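Local coordinates for protein OBCA, Oxalate Biosynthetic Component A (Burkholderia glumae, PDB 4NNB) that belongs to an enzyme family with a TIM-barrel domain and holds a magnesium ion and an oxaloacetate ion, at residues 209-214 with 493-498; 18-23 with 135-140; 424-429 with 459-464; 216-221 with 497-502. All coordinates share one frame; numbering follows the deposited sequence.

Contact 1: 209-214 with 493-498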
loop_
_atom_site.group_PDB
_atom_site.type_symbol
_atom_site.label_atom_id
_atom_site.label_comp_id
_atom_site.label_asym_id
_atom_site.label_seq_id
_atom_site.Cartn_x
_atom_site.Cartn_y
_atom_site.Cartn_z
ATOM N N THR A 209 -4.696 -13.265 -7.022
ATOM C CA THR A 209 -3.930 -14.328 -7.668
ATOM C C THR A 209 -3.129 -13.785 -8.850
ATOM O O THR A 209 -1.934 -14.058 -8.978
ATOM C CB THR A 209 -4.847 -15.475 -8.159
ATOM O OG1 THR A 209 -5.481 -16.092 -7.034
ATOM C CG2 THR A 209 -4.043 -16.528 -8.907
ATOM N N GLU A 210 -3.781 -13.012 -9.707
ATOM C CA GLU A 210 -3.123 -12.522 -10.920
ATOM C C GLU A 210 -1.955 -11.599 -10.581
ATOM O O GLU A 210 -0.877 -11.717 -11.166
ATOM C CB GLU A 210 -4.129 -11.825 -11.845
ATOM C CG GLU A 210 -3.511 -11.230 -13.110
ATOM C CD GLU A 210 -2.924 -12.296 -14.025
ATOM O OE1 GLU A 210 -3.380 -13.458 -13.955
ATOM O OE2 GLU A 210 -2.007 -11.970 -14.817
ATOM N N GLU A 211 -2.146 -10.719 -9.598
ATOM C CA GLU A 211 -1.077 -9.798 -9.193
ATOM C C GLU A 211 0.079 -10.528 -8.521
ATOM O O GLU A 211 1.250 -10.197 -8.749
ATOM C CB GLU A 211 -1.624 -8.672 -8.291
ATOM C CG GLU A 211 -0.569 -7.674 -7.850
ATOM C CD GLU A 211 0.021 -6.879 -9.024
ATOM O OE1 GLU A 211 -0.749 -6.440 -9.904
ATOM O OE2 GLU A 211 1.252 -6.694 -9.060
ATOM N N THR A 212 -0.246 -11.532 -7.705
ATOM C CA THR A 212 0.777 -12.365 -7.073
ATOM C C THR A 212 1.681 -13.011 -8.128
ATOM O O THR A 212 2.911 -12.963 -8.038
ATOM C CB THR A 212 0.125 -13.483 -6.202
ATOM O OG1 THR A 212 -0.593 -12.872 -5.119
ATOM C CG2 THR A 212 1.175 -14.418 -5.635
ATOM N N ILE A 213 1.063 -13.637 -9.117
ATOM C CA ILE A 213 1.815 -14.282 -10.189
ATOM C C ILE A 213 2.632 -13.284 -11.016
ATOM O O ILE A 213 3.818 -13.515 -11.271
ATOM C CB ILE A 213 0.879 -15.103 -11.073
ATOM C CG1 ILE A 213 0.438 -16.341 -10.295
ATOM C CG2 ILE A 213 1.595 -15.534 -12.363
ATOM C CD1 ILE A 213 -0.901 -16.819 -10.684
ATOM N N ARG A 214 2.017 -12.173 -11.408
ATOM C CA ARG A 214 2.766 -11.134 -12.113
ATOM C C ARG A 214 3.925 -10.592 -11.290
ATOM O O ARG A 214 5.009 -10.372 -11.822
ATOM C CB ARG A 214 1.852 -9.983 -12.542
ATOM C CG ARG A 214 0.784 -10.398 -13.532
ATOM C CD ARG A 214 0.555 -9.294 -14.526
ATOM N NE ARG A 214 1.811 -8.865 -15.135
ATOM C CZ ARG A 214 1.948 -7.762 -15.858
ATOM N NH1 ARG A 214 3.128 -7.441 -16.363
ATOM N NH2 ARG A 214 0.904 -6.972 -16.067
ATOM N N ARG A 493 1.399 1.013 -12.010
ATOM C CA ARG A 493 0.436 0.193 -12.737
ATOM C C ARG A 493 0.105 -1.089 -11.967
ATOM O O ARG A 493 -0.823 -1.823 -12.316
ATOM C CB ARG A 493 0.982 -0.163 -14.119
ATOM C CG ARG A 493 1.204 1.037 -15.029
ATOM C CD ARG A 493 0.552 0.799 -16.365
ATOM N NE ARG A 493 -0.902 0.909 -16.262
ATOM C CZ ARG A 493 -1.753 0.222 -17.014
ATOM N NH1 ARG A 493 -1.292 -0.634 -17.913
ATOM N NH2 ARG A 493 -3.062 0.388 -16.867
ATOM N N GLY A 494 0.879 -1.363 -10.923
ATOM C CA GLY A 494 0.694 -2.566 -10.139
ATOM C C GLY A 494 1.891 -2.788 -9.237
ATOM O O GLY A 494 2.930 -2.136 -9.398
ATOM N N THR A 495 1.740 -3.683 -8.265
ATOM C CA THR A 495 2.876 -4.088 -7.450
ATOM C C THR A 495 3.973 -4.673 -8.338
ATOM O O THR A 495 5.152 -4.415 -8.118
ATOM C CB THR A 495 2.451 -5.094 -6.345
ATOM O OG1 THR A 495 1.622 -4.407 -5.385
ATOM C CG2 THR A 495 3.662 -5.657 -5.642
ATOM N N TRP A 496 3.591 -5.434 -9.359
ATOM C CA TRP A 496 4.593 -6.004 -10.265
ATOM C C TRP A 496 5.505 -4.917 -10.862
ATOM O O TRP A 496 6.696 -5.145 -11.080
ATOM C CB TRP A 496 3.922 -6.808 -11.382
ATOM C CG TRP A 496 3.109 -5.954 -12.302
ATOM C CD1 TRP A 496 1.764 -5.715 -12.231
ATOM C CD2 TRP A 496 3.593 -5.213 -13.434
ATOM N NE1 TRP A 496 1.385 -4.865 -13.247
ATOM C CE2 TRP A 496 2.487 -4.547 -13.999
ATOM C CE3 TRP A 496 4.853 -5.047 -14.018
ATOM C CZ2 TRP A 496 2.608 -3.720 -15.121
ATOM C CZ3 TRP A 496 4.970 -4.224 -15.134
ATOM C CH2 TRP A 496 3.857 -3.577 -15.672
ATOM N N GLU A 497 4.956 -3.733 -11.112
ATOM C CA GLU A 497 5.772 -2.669 -11.694
ATOM C C GLU A 497 6.802 -2.170 -10.684
ATOM O O GLU A 497 7.969 -1.952 -11.028
ATOM C CB GLU A 497 4.916 -1.516 -12.234
ATOM C CG GLU A 497 5.769 -0.440 -12.907
ATOM C CD GLU A 497 4.947 0.614 -13.600
ATOM O OE1 GLU A 497 5.245 0.910 -14.769
ATOM O OE2 GLU A 497 4.009 1.161 -12.972
ATOM N N GLN A 498 6.374 -2.020 -9.432
ATOM C CA GLN A 498 7.282 -1.631 -8.356
ATOM C C GLN A 498 8.365 -2.674 -8.137
ATOM O O GLN A 498 9.520 -2.326 -7.887
ATOM C CB GLN A 498 6.491 -1.352 -7.069
ATOM C CG GLN A 498 5.472 -0.216 -7.269
ATOM C CD GLN A 498 4.433 -0.129 -6.160
ATOM O OE1 GLN A 498 4.000 -1.150 -5.612
ATOM N NE2 GLN A 498 4.036 1.092 -5.820
HETATM O O HOH W 1 -1.666 -4.228 -8.524
HETATM O O HOH W 2 -1.676 -4.530 -12.210
#

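Contact 2: 18-23 with 135-140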
loop_
_atom_site.group_PDB
_atom_site.type_symbol
_atom_site.label_atom_id
_atom_site.label_comp_id
_atom_site.label_asym_id
_atom_site.label_seq_id
_atom_site.Cartn_x
_atom_site.Cartn_y
_atom_site.Cartn_z
ATOM N N LYS A 18 -7.339 1.614 -0.936
ATOM C CA LYS A 18 -8.600 1.099 -1.465
ATOM C C LYS A 18 -8.620 1.083 -3.002
ATOM O O LYS A 18 -7.954 1.886 -3.648
ATOM C CB LYS A 18 -9.788 1.914 -0.911
ATOM C CG LYS A 18 -10.027 1.736 0.599
ATOM C CD LYS A 18 -11.254 2.516 1.088
ATOM C CE LYS A 18 -12.541 1.935 0.509
ATOM N NZ LYS A 18 -13.773 2.711 0.885
ATOM N N PHE A 19 -9.378 0.153 -3.574
ATOM C CA PHE A 19 -9.582 0.116 -5.014
ATOM C C PHE A 19 -10.510 1.257 -5.427
ATOM O O PHE A 19 -11.493 1.553 -4.746
ATOM C CB PHE A 19 -10.171 -1.235 -5.438
ATOM C CG PHE A 19 -10.723 -1.255 -6.847
ATOM C CD1 PHE A 19 -9.872 -1.343 -7.947
ATOM C CD2 PHE A 19 -12.095 -1.187 -7.067
ATOM C CE1 PHE A 19 -10.384 -1.362 -9.244
ATOM C CE2 PHE A 19 -12.615 -1.196 -8.357
ATOM C CZ PHE A 19 -11.761 -1.294 -9.447
ATOM N N LEU A 20 -10.177 1.918 -6.527
ATOM C CA LEU A 20 -11.070 2.910 -7.116
ATOM C C LEU A 20 -11.428 2.457 -8.518
ATOM O O LEU A 20 -10.540 2.168 -9.325
ATOM C CB LEU A 20 -10.397 4.284 -7.170
ATOM C CG LEU A 20 -11.156 5.318 -8.001
ATOM C CD1 LEU A 20 -12.486 5.647 -7.341
ATOM C CD2 LEU A 20 -10.322 6.571 -8.209
ATOM N N ASP A 21 -12.721 2.347 -8.803
ATOM C CA ASP A 21 -13.158 2.036 -10.160
ATOM C C ASP A 21 -13.045 3.315 -10.996
ATOM O O ASP A 21 -13.796 4.258 -10.770
ATOM C CB ASP A 21 -14.614 1.552 -10.134
ATOM C CG ASP A 21 -15.094 1.062 -11.485
ATOM O OD1 ASP A 21 -16.143 0.395 -11.519
ATOM O OD2 ASP A 21 -14.432 1.332 -12.515
ATOM N N PRO A 22 -12.104 3.359 -11.954
ATOM C CA PRO A 22 -11.927 4.590 -12.736
ATOM C C PRO A 22 -13.011 4.796 -13.789
ATOM O O PRO A 22 -13.018 5.841 -14.447
ATOM C CB PRO A 22 -10.590 4.358 -13.450
ATOM C CG PRO A 22 -10.526 2.885 -13.621
ATOM C CD PRO A 22 -11.160 2.309 -12.377
ATOM N N PHE A 23 -13.891 3.817 -13.967
ATOM C CA PHE A 23 -14.988 3.965 -14.914
ATOM C C PHE A 23 -16.264 4.465 -14.243
ATOM O O PHE A 23 -17.279 4.638 -14.908
ATOM C CB PHE A 23 -15.258 2.650 -15.644
ATOM C CG PHE A 23 -14.059 2.101 -16.356
ATOM C CD1 PHE A 23 -13.570 2.718 -17.500
ATOM C CD2 PHE A 23 -13.418 0.968 -15.880
ATOM C CE1 PHE A 23 -12.459 2.204 -18.160
ATOM C CE2 PHE A 23 -12.303 0.451 -16.526
ATOM C CZ PHE A 23 -11.825 1.065 -17.666
ATOM N N LEU A 135 -4.801 12.150 -12.240
ATOM C CA LEU A 135 -5.247 11.509 -13.473
ATOM C C LEU A 135 -4.815 10.042 -13.574
ATOM O O LEU A 135 -5.561 9.213 -14.088
ATOM C CB LEU A 135 -4.797 12.310 -14.704
ATOM C CG LEU A 135 -5.481 13.676 -14.900
ATOM C CD1 LEU A 135 -5.055 14.325 -16.212
ATOM C CD2 LEU A 135 -6.994 13.556 -14.840
ATOM N N THR A 136 -3.621 9.711 -13.089
ATOM C CA THR A 136 -3.216 8.302 -13.085
ATOM C C THR A 136 -3.977 7.492 -12.030
ATOM O O THR A 136 -4.096 6.273 -12.166
ATOM C CB THR A 136 -1.681 8.078 -12.966
ATOM O OG1 THR A 136 -1.176 8.709 -11.782
ATOM C CG2 THR A 136 -0.951 8.624 -14.197
ATOM N N THR A 137 -4.491 8.164 -10.996
ATOM C CA THR A 137 -5.412 7.535 -10.044
ATOM C C THR A 137 -6.708 7.191 -10.772
ATOM O O THR A 137 -7.359 6.192 -10.470
ATOM C CB THR A 137 -5.729 8.463 -8.842
ATOM O OG1 THR A 137 -4.527 8.736 -8.115
ATOM C CG2 THR A 137 -6.745 7.825 -7.889
ATOM N N TYR A 138 -7.065 8.024 -11.747
ATOM C CA TYR A 138 -8.263 7.810 -12.545
ATOM C C TYR A 138 -8.013 6.871 -13.737
ATOM O O TYR A 138 -8.867 6.737 -14.609
ATOM C CB TYR A 138 -8.799 9.151 -13.053
ATOM C CG TYR A 138 -9.485 10.019 -12.019
ATOM C CD1 TYR A 138 -9.901 9.512 -10.792
ATOM C CD2 TYR A 138 -9.717 11.366 -12.281
ATOM C CE1 TYR A 138 -10.540 10.333 -9.863
ATOM C CE2 TYR A 138 -10.337 12.178 -11.377
ATOM C CZ TYR A 138 -10.754 11.670 -10.180
ATOM O OH TYR A 138 -11.377 12.516 -9.297
ATOM N N GLY A 139 -6.836 6.245 -13.785
ATOM C CA GLY A 139 -6.539 5.263 -14.816
ATOM C C GLY A 139 -5.948 5.807 -16.108
ATOM O O GLY A 139 -5.801 5.067 -17.090
ATOM N N TRP A 140 -5.625 7.097 -16.137
ATOM C CA TRP A 140 -4.874 7.624 -17.281
ATOM C C TRP A 140 -3.476 7.049 -17.180
ATOM O O TRP A 140 -3.019 6.720 -16.084
ATOM C CB TRP A 140 -4.772 9.151 -17.233
ATOM C CG TRP A 140 -6.056 9.909 -17.416
ATOM C CD1 TRP A 140 -7.225 9.733 -16.726
ATOM C CD2 TRP A 140 -6.279 11.024 -18.303
ATOM N NE1 TRP A 140 -8.166 10.655 -17.146
ATOM C CE2 TRP A 140 -7.608 11.452 -18.113
ATOM C CE3 TRP A 140 -5.483 11.683 -19.246
ATOM C CZ2 TRP A 140 -8.163 12.523 -18.838
ATOM C CZ3 TRP A 140 -6.034 12.747 -19.965
ATOM C CH2 TRP A 140 -7.358 13.154 -19.753
#

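Contact 3: 424-429 with 459-464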
loop_
_atom_site.group_PDB
_atom_site.type_symbol
_atom_site.label_atom_id
_atom_site.label_comp_id
_atom_site.label_asym_id
_atom_site.label_seq_id
_atom_site.Cartn_x
_atom_site.Cartn_y
_atom_site.Cartn_z
ATOM N N GLU A 424 21.928 8.783 5.564
ATOM C CA GLU A 424 22.760 8.735 6.766
ATOM C C GLU A 424 21.921 8.661 8.044
ATOM O O GLU A 424 22.199 7.853 8.934
ATOM C CB GLU A 424 23.694 9.954 6.815
ATOM C CG GLU A 424 24.542 10.050 8.081
ATOM C CD GLU A 424 25.613 11.135 8.002
ATOM O OE1 GLU A 424 26.583 11.062 8.792
ATOM O OE2 GLU A 424 25.486 12.053 7.154
ATOM N N LEU A 425 20.901 9.507 8.135
ATOM C CA LEU A 425 20.033 9.530 9.306
ATOM C C LEU A 425 19.269 8.221 9.451
ATOM O O LEU A 425 19.043 7.749 10.565
ATOM C CB LEU A 425 19.040 10.683 9.219
ATOM C CG LEU A 425 19.637 12.078 9.063
ATOM C CD1 LEU A 425 18.537 13.104 8.863
ATOM C CD2 LEU A 425 20.467 12.427 10.277
ATOM N N ALA A 426 18.865 7.648 8.321
ATOM C CA ALA A 426 18.102 6.404 8.323
ATOM C C ALA A 426 18.969 5.269 8.837
ATOM O O ALA A 426 18.570 4.528 9.752
ATOM C CB ALA A 426 17.587 6.091 6.925
ATOM N N ILE A 427 20.158 5.143 8.250
ATOM C CA ILE A 427 21.126 4.131 8.662
ATOM C C ILE A 427 21.501 4.252 10.142
ATOM O O ILE A 427 21.581 3.240 10.843
ATOM C CB ILE A 427 22.394 4.159 7.772
ATOM C CG1 ILE A 427 22.040 3.682 6.368
ATOM C CG2 ILE A 427 23.480 3.264 8.338
ATOM C CD1 ILE A 427 23.224 3.569 5.423
ATOM N N GLY A 428 21.718 5.482 10.613
ATOM C CA GLY A 428 22.064 5.714 12.007
ATOM C C GLY A 428 20.970 5.262 12.965
ATOM O O GLY A 428 21.250 4.752 14.053
ATOM N N GLN A 429 19.717 5.453 12.564
ATOM C CA GLN A 429 18.598 5.011 13.389
ATOM C C GLN A 429 18.411 3.496 13.321
ATOM O O GLN A 429 18.155 2.850 14.340
ATOM C CB GLN A 429 17.314 5.728 12.972
ATOM C CG GLN A 429 17.274 7.185 13.373
ATOM C CD GLN A 429 17.084 7.350 14.858
ATOM O OE1 GLN A 429 16.033 7.002 15.399
ATOM N NE2 GLN A 429 18.106 7.866 15.534
ATOM N N VAL A 459 16.840 1.311 -1.531
ATOM C CA VAL A 459 18.031 0.579 -1.937
ATOM C C VAL A 459 19.287 1.024 -1.183
ATOM O O VAL A 459 20.052 0.177 -0.728
ATOM C CB VAL A 459 18.242 0.631 -3.461
ATOM C CG1 VAL A 459 19.583 0.002 -3.842
ATOM C CG2 VAL A 459 17.100 -0.088 -4.154
ATOM N N ASP A 460 19.497 2.331 -1.037
ATOM C CA ASP A 460 20.692 2.807 -0.340
ATOM C C ASP A 460 20.707 2.315 1.110
ATOM O O ASP A 460 21.731 1.827 1.597
ATOM C CB ASP A 460 20.783 4.331 -0.355
ATOM C CG ASP A 460 21.197 4.886 -1.713
ATOM O OD1 ASP A 460 21.849 4.164 -2.495
ATOM O OD2 ASP A 460 20.859 6.051 -1.989
ATOM N N VAL A 461 19.566 2.444 1.788
ATOM C CA VAL A 461 19.462 2.040 3.189
ATOM C C VAL A 461 19.654 0.541 3.358
ATOM O O VAL A 461 20.365 0.098 4.258
ATOM C CB VAL A 461 18.117 2.460 3.801
ATOM C CG1 VAL A 461 17.933 1.841 5.186
ATOM C CG2 VAL A 461 18.034 3.961 3.889
ATOM N N ALA A 462 19.041 -0.246 2.480
ATOM C CA ALA A 462 19.131 -1.696 2.591
ATOM C C ALA A 462 20.553 -2.195 2.331
ATOM O O ALA A 462 21.052 -3.112 3.003
ATOM C CB ALA A 462 18.157 -2.359 1.638
ATOM N N LEU A 463 21.194 -1.603 1.329
ATOM C CA LEU A 463 22.539 -2.006 0.960
ATOM C C LEU A 463 23.525 -1.589 2.053
ATOM O O LEU A 463 24.431 -2.344 2.405
ATOM C CB LEU A 463 22.905 -1.399 -0.399
ATOM C CG LEU A 463 22.982 -2.379 -1.579
ATOM C CD1 LEU A 463 22.102 -3.599 -1.409
ATOM C CD2 LEU A 463 22.680 -1.689 -2.904
ATOM N N GLY A 464 23.322 -0.401 2.609
ATOM C CA GLY A 464 24.226 0.122 3.615
ATOM C C GLY A 464 24.099 -0.587 4.952
ATOM O O GLY A 464 25.018 -0.537 5.776
#

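Contact 4: 216-221 with 497-502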
loop_
_atom_site.group_PDB
_atom_site.type_symbol
_atom_site.label_atom_id
_atom_site.label_comp_id
_atom_site.label_asym_id
_atom_site.label_seq_id
_atom_site.Cartn_x
_atom_site.Cartn_y
_atom_site.Cartn_z
ATOM N N MET A 216 5.639 -12.128 -8.895
ATOM C CA MET A 216 6.681 -13.151 -8.872
ATOM C C MET A 216 7.450 -13.184 -10.194
ATOM O O MET A 216 8.674 -13.324 -10.213
ATOM C CB MET A 216 6.073 -14.527 -8.642
ATOM C CG MET A 216 5.751 -14.852 -7.200
ATOM S SD MET A 216 5.127 -16.526 -7.227
ATOM C CE MET A 216 6.595 -17.419 -7.701
ATOM N N ARG A 217 6.734 -13.032 -11.300
ATOM C CA ARG A 217 7.387 -13.098 -12.605
ATOM C C ARG A 217 8.219 -11.856 -12.901
ATOM O O ARG A 217 9.144 -11.907 -13.700
ATOM C CB ARG A 217 6.356 -13.407 -13.691
ATOM C CG ARG A 217 5.844 -14.821 -13.537
ATOM C CD ARG A 217 4.705 -15.163 -14.456
ATOM N NE ARG A 217 4.326 -16.563 -14.274
ATOM C CZ ARG A 217 3.290 -17.154 -14.859
ATOM N NH1 ARG A 217 2.501 -16.476 -15.674
ATOM N NH2 ARG A 217 3.042 -18.430 -14.615
ATOM N N ALA A 218 7.918 -10.757 -12.210
ATOM C CA ALA A 218 8.694 -9.532 -12.333
ATOM C C ALA A 218 9.906 -9.581 -11.410
ATOM O O ALA A 218 10.755 -8.687 -11.447
ATOM C CB ALA A 218 7.821 -8.291 -12.023
ATOM N N GLY A 219 9.980 -10.610 -10.568
ATOM C CA GLY A 219 11.156 -10.819 -9.741
ATOM C C GLY A 219 10.966 -11.069 -8.246
ATOM O O GLY A 219 11.941 -11.299 -7.538
ATOM N N ALA A 220 9.730 -11.027 -7.753
ATOM C CA ALA A 220 9.507 -11.178 -6.314
ATOM C C ALA A 220 9.612 -12.647 -5.908
ATOM O O ALA A 220 8.988 -13.511 -6.522
ATOM C CB ALA A 220 8.138 -10.598 -5.903
ATOM N N ALA A 221 10.399 -12.929 -4.872
ATOM C CA ALA A 221 10.529 -14.297 -4.366
ATOM C C ALA A 221 9.429 -14.647 -3.350
ATOM O O ALA A 221 9.054 -15.812 -3.203
ATOM C CB ALA A 221 11.906 -14.492 -3.739
ATOM N N GLU A 497 4.956 -3.733 -11.112
ATOM C CA GLU A 497 5.772 -2.669 -11.694
ATOM C C GLU A 497 6.802 -2.170 -10.684
ATOM O O GLU A 497 7.969 -1.952 -11.028
ATOM C CB GLU A 497 4.916 -1.516 -12.234
ATOM C CG GLU A 497 5.769 -0.440 -12.907
ATOM C CD GLU A 497 4.947 0.614 -13.600
ATOM O OE1 GLU A 497 5.245 0.910 -14.769
ATOM O OE2 GLU A 497 4.009 1.161 -12.972
ATOM N N GLN A 498 6.374 -2.020 -9.432
ATOM C CA GLN A 498 7.282 -1.631 -8.356
ATOM C C GLN A 498 8.365 -2.674 -8.137
ATOM O O GLN A 498 9.520 -2.326 -7.887
ATOM C CB GLN A 498 6.491 -1.352 -7.069
ATOM C CG GLN A 498 5.472 -0.216 -7.269
ATOM C CD GLN A 498 4.433 -0.129 -6.160
ATOM O OE1 GLN A 498 4.000 -1.150 -5.612
ATOM N NE2 GLN A 498 4.036 1.092 -5.820
ATOM N N VAL A 499 7.993 -3.945 -8.258
ATOM C CA VAL A 499 8.952 -5.041 -8.187
ATOM C C VAL A 499 10.013 -4.950 -9.307
ATOM O O VAL A 499 11.209 -5.082 -9.034
ATOM C CB VAL A 499 8.238 -6.411 -8.235
ATOM C CG1 VAL A 499 9.246 -7.546 -8.334
ATOM C CG2 VAL A 499 7.342 -6.603 -6.993
ATOM N N SER A 500 9.570 -4.726 -10.549
ATOM C CA SER A 500 10.482 -4.638 -11.701
ATOM C C SER A 500 11.488 -3.527 -11.510
ATOM O O SER A 500 12.672 -3.707 -11.770
ATOM C CB SER A 500 9.718 -4.392 -13.011
ATOM O OG SER A 500 8.795 -5.426 -13.266
ATOM N N LEU A 501 10.998 -2.381 -11.047
ATOM C CA LEU A 501 11.823 -1.200 -10.854
ATOM C C LEU A 501 12.836 -1.350 -9.728
ATOM O O LEU A 501 13.988 -0.947 -9.876
ATOM C CB LEU A 501 10.950 0.034 -10.627
ATOM C CG LEU A 501 10.235 0.543 -11.878
ATOM C CD1 LEU A 501 9.155 1.549 -11.506
ATOM C CD2 LEU A 501 11.245 1.170 -12.843
ATOM N N VAL A 502 12.433 -1.924 -8.601
ATOM C CA VAL A 502 13.412 -2.127 -7.542
ATOM C C VAL A 502 14.451 -3.181 -7.948
ATOM O O VAL A 502 15.627 -3.045 -7.628
ATOM C CB VAL A 502 12.770 -2.469 -6.177
ATOM C CG1 VAL A 502 12.313 -3.912 -6.147
ATOM C CG2 VAL A 502 13.787 -2.228 -5.066
HETATM O O HOH W 3 11.300 -7.546 -13.866
#

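Contact 1: 209-214 with 493-498
E211 and R214, on helix 205-217, make a mixed polar and cation-pi contact with W496 in the first turn of helix 495-507, at the outer side of the barrel. E211 OE2 accepts from W496 N at 2.7 Å with an N-H...O angle of 144°, the amide arriving nearly along the carboxylate C-O bond. E211 CG lies anti to the backbone N, and a bend at chi2 places CD at the edge of the indole. The carboxylate is almost coplanar with that ring (17°), E211 OE2 being 3.4 Å from W496 CD1. Water 2 ties E211 OE1 to W496 NE1, which donates to it at 3.2 Å, and to R493 O. R214 NH1 stands over the centre of one indole face, with NH2 near W496 NE1 and CE2; R214 CZ sits 3.8 Å from the centroid of the W496 five-membered ring, and the planes differ by 21°. E497 CB lies over the rim of the opposite face. With G494 at the N-cap, the carboxylate would be expected to gain from the helix dipole. T212 of helix 205-217 packs on V223 and L225 of strand 222-229, so the contact joins helices outside the strands of a TIM barrel.

Contact 2: 18-23 with 135-140
T137 OG1 is held by two partners, L133 O one turn back and K491 NZ, while the methyl CG2 of the same residue meets L20. This division follows from chi1 of -62°, which sets OG1 beside the backbone N and CG2 anti to it. L20 CD2 lies 3.8 Å from T137 CG2, the side chains crossing at about a right angle. L20 CD2 also sits at the edge of the Y138 ring, in its plane, 3.9 Å from Y138 CD1, and touches T137 O. Further on, P22 CB packs against Y138 O at 3.2 Å, a close contact without a classical hydrogen bond. The helix ends here in a Schellman motif: W140 N bonds L135 O, G139 N bonds T136 O, and G139 takes the positive phi of 88°. On the facing segment, F23 N donates to D21 OD2 at 2.9 Å, closing an Asx turn around P22. H157 bonds both segments, through NE2 to P22 O and ND1 to W140 NE1, and Y138 OH pairs with W191 NE1. With no hydrogen bond across it, the buried interface rests on van der Waals packing of carbon atoms, some against carbonyl oxygens, while the side-chain oxygens of T137 and Y138 bond residues outside the two segments.

Contact 3: 424-429 with 459-464
The helical segments holding I427 and V461 run in broadly the same direction, their axes 9.6 Å apart at closest and crossing at -40°, and the CA atoms of these two residues are 6.1 Å apart. No hydrogen bond crosses the contact, which is made by aliphatic carbons. A426 points its CB toward the facing helix and meets V461 CG2 at 3.7 Å. The V461 chi1 of 171° sets CG1 anti to the backbone N, whereas CG2, the branch beside that N, does the touching. I427 reaches over with its longer branch: chi2 of -176° extends CD1 to 4.0 Å from G464 CA, where the absence of a side chain lets the methyl approach the backbone. I427 CG1 passes V461 CA at 4.4 Å. These helices, 416-440 and 458-465, lie on either side of strand 444-449 in the sequence, and that strand pairs in parallel with 373-378 and 469-472, the consecutive beta-alpha order of a TIM barrel. V461 also packs on I448 of the strand, so the contact lies within the helical layer, with V461 on the side facing the strands. The D460 carboxylate is engaged beyond these segments: OD1 forms a salt bridge with R509 NH2, while OD2 bonds H419 NE2.

Contact 4: 216-221 with 497-502
A218 and S500 mark the closest CA-CA approach of the two segments, 5.2 Å, where the chain leaving helix 205-217 turns past the side of helix 495-507. The turn is a Schellman motif in which G219 adopts a phi of 131° and its N bonds M216 O. V499 packs one methyl, CG1, against the turn: chi1 of 173° carries it anti to the backbone N, and V499 CG1 lies 3.6 Å from A220 N. V499 CG1 also touches two alanine methyls, A218 CB at 4.0 Å and A220 CB at 4.1 Å, so one branch bridges the residues before and after the glycine. A218 CB in turn packs on S500 OG at 3.3 Å. That hydroxyl is bonded to W496 O one turn back in its own helix. Water 3 donates to A218 O at 2.7 Å and makes a weak bond to S500 OG, linking the turn's carbonyl to the helix. Deeper in, V499 and A220 both touch A10 of strand 5-10, and the backbone of A221 bonds that of I8. The chain then enters strand 222-229, parallel to 5-10: a helix-to-strand turn at the wall of a TIM barrel.

In the fold
Contacts 1 and 4 are two parts of one interface: both join helix 205-217 to helix 495-507, share E497 and Q498, and have centres about 8 Å apart, with W496 O packed against A218 CB. Contact 3 is nested in the long loop that each of them closes; its centre is about 22 Å from that of contact 4, which it meets through V459 and V502. These three follow the outside of a closed ring of parallel strands that includes 5-10, 222-229, 444-449 and 469-472. Contact 2 closes earlier in the chain and joins the segment containing strand 18-19 to the end of helix 125-137, apart from that ring; it lies across the chain's centre from contact 3, their centres about 34 Å apart.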